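Local atomic coordinates of type III secretion system effector protein ExoU (Pseudomonas fluorescens, PDB entry 4QMK), a protein that probably hydrolyses membrane phospholipids as a patatin-like phospholipase delivered by type III secretion, and reaches the plasma membrane through a phosphatidylinositol 4,5-bisphosphate-binding domain. Residues R56-S62 against R433-P439; L38-V42 against S455-L460. Residues are numbered along the deposited sequence.

Contact 1. Residues R56-S62 against R433-P439; sequences RVEVVVS and RERHEFP
Two extended strands, 57-61 and 434-438, run antiparallel, their axes 4.6 Å apart at closest approach and 157° between directions. The register sets Arg433 opposite Ser62 and Pro439 opposite Arg56. Arg433 (chi1 and chi2 m) brings NH1 3.3 Å from Ser62 CB, while NH1 itself bonds to Glu430 O. Glu434 forms a hydrogen-bonded pair with Val61: Glu434 N to Val61 O is 2.8 Å and Val61 N to Glu434 O 2.9 Å. At the next, non-hydrogen-bonded pair, Arg435 lies across from Val60, and its NH1 reaches diagonally to Glu58 OE2 in a 3.2 Å salt bridge. His436 pairs with Val59 (His436 N to Val59 O 2.8 Å, Val59 N to His436 O 2.9 Å); its m rotamer lets NE2 bond to Glu434 OE1 at 3.0 Å. Glu437, opposite Glu58, accepts a weak hydrogen bond within a salt bridge, Arg56 NH2 to OE2, 3.1 Å. Phe438 pairs with Val57 (Phe438 N to Val57 O 2.8 Å, Val57 N to Phe438 O 3.0 Å); with chi1 in the m well, its ring brings CE1 to 3.7 Å from Val59 CG2. Val57, Val59 and Phe438 share the face covered by Ala444 of helix 441-446, with Glu434 and His436 at one end; Glu58, Arg435 and Glu437 put charges on the other, which also carries Val60. The pairing completes a four-stranded antiparallel sheet with 434-438 as edge strand.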
# COMPACT_ATOMS: atom_id res chain seq x y z
N ARG A 56 -46.49 -21.14 19.55
CA ARG A 56 -46.04 -20.03 18.77
C ARG A 56 -45.51 -18.98 19.76
O ARG A 56 -46.15 -18.68 20.77
CB ARG A 56 -47.21 -19.40 17.98
CG ARG A 56 -47.80 -20.25 16.85
CD ARG A 56 -46.93 -20.22 15.59
NE ARG A 56 -46.94 -18.89 14.98
CZ ARG A 56 -45.98 -18.39 14.18
NH1 ARG A 56 -44.90 -19.10 13.87
NH2 ARG A 56 -46.11 -17.16 13.70
N VAL A 57 -44.38 -18.40 19.44
CA VAL A 57 -43.81 -17.34 20.25
C VAL A 57 -43.70 -16.05 19.46
O VAL A 57 -43.38 -16.04 18.29
CB VAL A 57 -42.45 -17.77 20.80
CG1 VAL A 57 -41.63 -16.60 21.30
CG2 VAL A 57 -42.67 -18.77 21.91
N GLU A 58 -43.94 -14.96 20.16
CA GLU A 58 -43.92 -13.63 19.58
C GLU A 58 -42.93 -12.71 20.36
O GLU A 58 -43.02 -12.57 21.56
CB GLU A 58 -45.35 -13.12 19.67
CG GLU A 58 -45.57 -11.65 19.76
CD GLU A 58 -47.03 -11.30 20.05
OE1 GLU A 58 -47.91 -12.21 19.97
OE2 GLU A 58 -47.31 -10.10 20.30
N VAL A 59 -41.99 -12.10 19.64
CA VAL A 59 -41.03 -11.21 20.23
C VAL A 59 -41.30 -9.80 19.75
O VAL A 59 -41.41 -9.57 18.58
CB VAL A 59 -39.61 -11.56 19.78
CG1 VAL A 59 -38.61 -10.61 20.40
CG2 VAL A 59 -39.28 -13.01 20.14
N VAL A 60 -41.36 -8.84 20.66
CA VAL A 60 -41.60 -7.47 20.30
C VAL A 60 -40.43 -6.64 20.77
O VAL A 60 -39.94 -6.79 21.91
CB VAL A 60 -42.91 -6.97 20.93
CG1 VAL A 60 -43.18 -5.54 20.54
CG2 VAL A 60 -44.08 -7.83 20.45
N VAL A 61 -39.97 -5.78 19.89
CA VAL A 61 -38.87 -4.91 20.18
C VAL A 61 -39.00 -3.54 19.59
O VAL A 61 -39.80 -3.29 18.75
CB VAL A 61 -37.55 -5.45 19.68
CG1 VAL A 61 -37.20 -6.71 20.43
CG2 VAL A 61 -37.58 -5.67 18.20
N SER A 62 -38.19 -2.64 20.13
CA SER A 62 -38.08 -1.27 19.72
C SER A 62 -36.72 -1.20 19.07
O SER A 62 -35.90 -2.10 19.27
CB SER A 62 -38.10 -0.38 20.96
OG SER A 62 -36.90 -0.57 21.69
N ARG A 433 -42.40 0.06 17.70
CA ARG A 433 -42.36 -1.34 18.09
C ARG A 433 -42.54 -2.21 16.90
O ARG A 433 -43.30 -1.89 16.02
CB ARG A 433 -43.48 -1.65 19.07
CG ARG A 433 -43.31 -1.00 20.40
CD ARG A 433 -42.08 -1.47 21.18
NE ARG A 433 -42.02 -0.78 22.46
CZ ARG A 433 -41.49 0.41 22.67
NH1 ARG A 433 -40.95 1.10 21.67
NH2 ARG A 433 -41.50 0.95 23.91
N GLU A 434 -41.93 -3.37 16.93
CA GLU A 434 -42.01 -4.29 15.84
C GLU A 434 -42.19 -5.68 16.45
O GLU A 434 -41.61 -5.97 17.49
CB GLU A 434 -40.74 -4.15 15.04
CG GLU A 434 -40.70 -4.84 13.70
CD GLU A 434 -39.36 -4.61 13.02
OE1 GLU A 434 -38.29 -4.88 13.67
OE2 GLU A 434 -39.38 -4.15 11.85
N ARG A 435 -43.01 -6.51 15.81
CA ARG A 435 -43.26 -7.86 16.28
C ARG A 435 -42.71 -8.92 15.32
O ARG A 435 -42.85 -8.82 14.10
CB ARG A 435 -44.75 -8.07 16.44
CG ARG A 435 -45.18 -9.52 16.72
CD ARG A 435 -46.57 -9.62 17.34
NE ARG A 435 -47.45 -8.67 16.67
CZ ARG A 435 -48.18 -7.73 17.25
NH1 ARG A 435 -48.33 -7.65 18.56
NH2 ARG A 435 -48.87 -6.93 16.49
N HIS A 436 -42.06 -9.94 15.86
CA HIS A 436 -41.49 -11.01 15.05
C HIS A 436 -41.99 -12.29 15.60
O HIS A 436 -41.88 -12.51 16.77
CB HIS A 436 -39.98 -10.97 15.15
CG HIS A 436 -39.37 -9.72 14.63
ND1 HIS A 436 -39.40 -9.40 13.29
CD2 HIS A 436 -38.74 -8.71 15.24
CE1 HIS A 436 -38.81 -8.23 13.10
NE2 HIS A 436 -38.39 -7.79 14.27
N GLU A 437 -42.53 -13.15 14.77
CA GLU A 437 -43.12 -14.40 15.23
C GLU A 437 -42.19 -15.55 14.92
O GLU A 437 -41.47 -15.52 13.94
CB GLU A 437 -44.45 -14.63 14.54
CG GLU A 437 -45.31 -13.39 14.38
CD GLU A 437 -46.69 -13.69 13.81
OE1 GLU A 437 -46.99 -13.21 12.69
OE2 GLU A 437 -47.43 -14.45 14.46
N PHE A 438 -42.25 -16.59 15.75
CA PHE A 438 -41.40 -17.77 15.60
C PHE A 438 -42.20 -19.00 15.97
O PHE A 438 -43.06 -18.95 16.82
CB PHE A 438 -40.18 -17.68 16.53
CG PHE A 438 -39.30 -16.47 16.29
CD1 PHE A 438 -39.54 -15.26 16.92
CD2 PHE A 438 -38.21 -16.56 15.46
CE1 PHE A 438 -38.72 -14.16 16.66
CE2 PHE A 438 -37.40 -15.48 15.20
CZ PHE A 438 -37.66 -14.28 15.80
N PRO A 439 -41.92 -20.13 15.34
CA PRO A 439 -42.61 -21.38 15.65
C PRO A 439 -42.42 -21.81 17.06
O PRO A 439 -43.24 -22.55 17.57
CB PRO A 439 -41.93 -22.39 14.75
CG PRO A 439 -41.48 -21.61 13.57
CD PRO A 439 -41.10 -20.24 14.11

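Contact 2. Residues L38-V42 against S455-L460; sequences LVKGV and SVQVDL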
# COMPACT_ATOMS: atom_id res chain seq x y z
N LEU A 38 -43.80 -14.00 28.83
CA LEU A 38 -42.63 -14.62 29.43
C LEU A 38 -41.63 -13.56 29.91
O LEU A 38 -40.93 -13.75 30.90
CB LEU A 38 -41.95 -15.54 28.42
CG LEU A 38 -42.70 -16.79 27.98
CD1 LEU A 38 -41.85 -17.58 26.98
CD2 LEU A 38 -43.04 -17.66 29.17
N VAL A 39 -41.59 -12.43 29.18
CA VAL A 39 -40.66 -11.34 29.43
C VAL A 39 -41.28 -10.03 28.95
O VAL A 39 -41.95 -9.98 27.94
CB VAL A 39 -39.37 -11.59 28.63
CG1 VAL A 39 -38.46 -10.37 28.64
CG2 VAL A 39 -38.66 -12.81 29.18
N LYS A 40 -41.03 -8.96 29.71
CA LYS A 40 -41.60 -7.66 29.41
C LYS A 40 -40.63 -6.50 29.44
O LYS A 40 -39.86 -6.32 30.38
CB LYS A 40 -42.76 -7.37 30.35
CG LYS A 40 -44.00 -8.22 30.10
CD LYS A 40 -44.66 -7.91 28.75
CE LYS A 40 -45.57 -6.68 28.77
NZ LYS A 40 -46.85 -6.99 29.47
N GLY A 41 -40.69 -5.70 28.39
CA GLY A 41 -39.95 -4.46 28.27
C GLY A 41 -38.57 -4.50 28.87
O GLY A 41 -38.15 -3.58 29.52
N VAL A 42 -37.83 -5.55 28.57
CA VAL A 42 -36.53 -5.66 29.10
C VAL A 42 -35.58 -4.88 28.26
O VAL A 42 -35.55 -5.01 27.04
CB VAL A 42 -36.07 -7.10 29.16
CG1 VAL A 42 -34.58 -7.16 29.40
CG2 VAL A 42 -36.80 -7.82 30.26
N SER A 455 -29.71 -10.49 28.35
CA SER A 455 -30.74 -9.61 28.90
C SER A 455 -31.93 -10.33 29.49
O SER A 455 -32.50 -9.85 30.47
CB SER A 455 -31.37 -8.75 27.81
OG SER A 455 -30.40 -8.16 27.02
N VAL A 456 -32.33 -11.42 28.85
CA VAL A 456 -33.56 -12.11 29.22
C VAL A 456 -33.34 -13.46 29.83
O VAL A 456 -34.27 -14.21 30.06
CB VAL A 456 -34.42 -12.32 27.98
CG1 VAL A 456 -34.83 -10.98 27.40
CG2 VAL A 456 -33.69 -13.13 26.92
N GLN A 457 -32.10 -13.76 30.11
CA GLN A 457 -31.71 -15.07 30.57
C GLN A 457 -32.38 -15.48 31.84
O GLN A 457 -32.82 -16.66 31.95
CB GLN A 457 -30.19 -15.09 30.75
CG GLN A 457 -29.58 -16.44 30.98
CD GLN A 457 -28.16 -16.35 31.51
OE1 GLN A 457 -27.46 -15.36 31.26
NE2 GLN A 457 -27.71 -17.38 32.23
N VAL A 458 -32.50 -14.57 32.82
CA VAL A 458 -33.04 -15.00 34.11
C VAL A 458 -34.50 -15.31 33.98
O VAL A 458 -34.94 -16.35 34.46
CB VAL A 458 -32.77 -14.05 35.32
CG1 VAL A 458 -31.36 -13.45 35.26
CG2 VAL A 458 -33.82 -12.96 35.45
N ASP A 459 -35.24 -14.47 33.28
CA ASP A 459 -36.68 -14.70 33.08
C ASP A 459 -36.94 -16.00 32.30
O ASP A 459 -37.83 -16.78 32.63
CB ASP A 459 -37.31 -13.52 32.33
CG ASP A 459 -37.18 -12.19 33.07
OD1 ASP A 459 -37.56 -12.13 34.25
OD2 ASP A 459 -36.76 -11.18 32.46
N LEU A 460 -36.12 -16.24 31.28
CA LEU A 460 -36.27 -17.43 30.46
C LEU A 460 -35.90 -18.73 31.13
O LEU A 460 -36.48 -19.78 30.81
CB LEU A 460 -35.49 -17.29 29.16
CG LEU A 460 -36.13 -16.32 28.17
CD1 LEU A 460 -35.36 -16.36 26.90
CD2 LEU A 460 -37.56 -16.75 27.93
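This is a helix-on-sheet contact, made through side chains without any hydrogen bond between the segments: helix 450-461 lies against strand 36-42, the edge strand at one end of the four-stranded antiparallel sheet. The strand is irregular. Leu38 and Val39 together face Ile49 in a classic beta bulge, and Gly41 and Val42 face Leu47 in a G1 bulge, with Gly41 in the left-handed conformation (phi 37°, psi 46°) that glycine adopts readily. The chain bends at these points, so that both Val39 and Val42 direct their CA-to-CB bonds at the helix while Lys40 points away. On the helix, Val456 and Leu460 are one turn apart, linked by the 3.0 Å bond from Leu460 N to Val456 O, and supply the apolar surface. Val39 sits between them, its CG1 3.9 Å from Val456 CG1 and its CG2 4.3 Å from Leu460 CD2. Beyond the two segments Val456 also touches Leu47 of the adjacent strand, and Leu460 packs on Leu470 of helix 464-491. Asp459 joins in by its aliphatic part, CB lying 3.5 Å from Val39 CG2. At the other end Val42 CG1 rests 3.6 Å from the backbone oxygen of Ser455, Ser455 O.

In the fold
Contacts 1 and 2 belong to one sheet, ordered 36-42, 47-51, 57-61, 434-438, and involve its two edge strands. Their centres are 13 Å apart and their nearest atoms about 5 Å, without touching; Leu47 of the intervening strand bridges them, meeting Val59 and Val61 of contact 1 and Val456 of contact 2. Successive helices 441-446 and 450-461 thus cover the same side of the sheet. Three of its strands come from the N-terminal part of the chain; the fourth follows the long helix 408-431, some 370 residues later. The contact centres lie 26 and 30 Å from the chain's centre, on a sheet distinct from the mixed one that includes strand 99-103, which probably leads into the nucleophile elbow of the phospholipase.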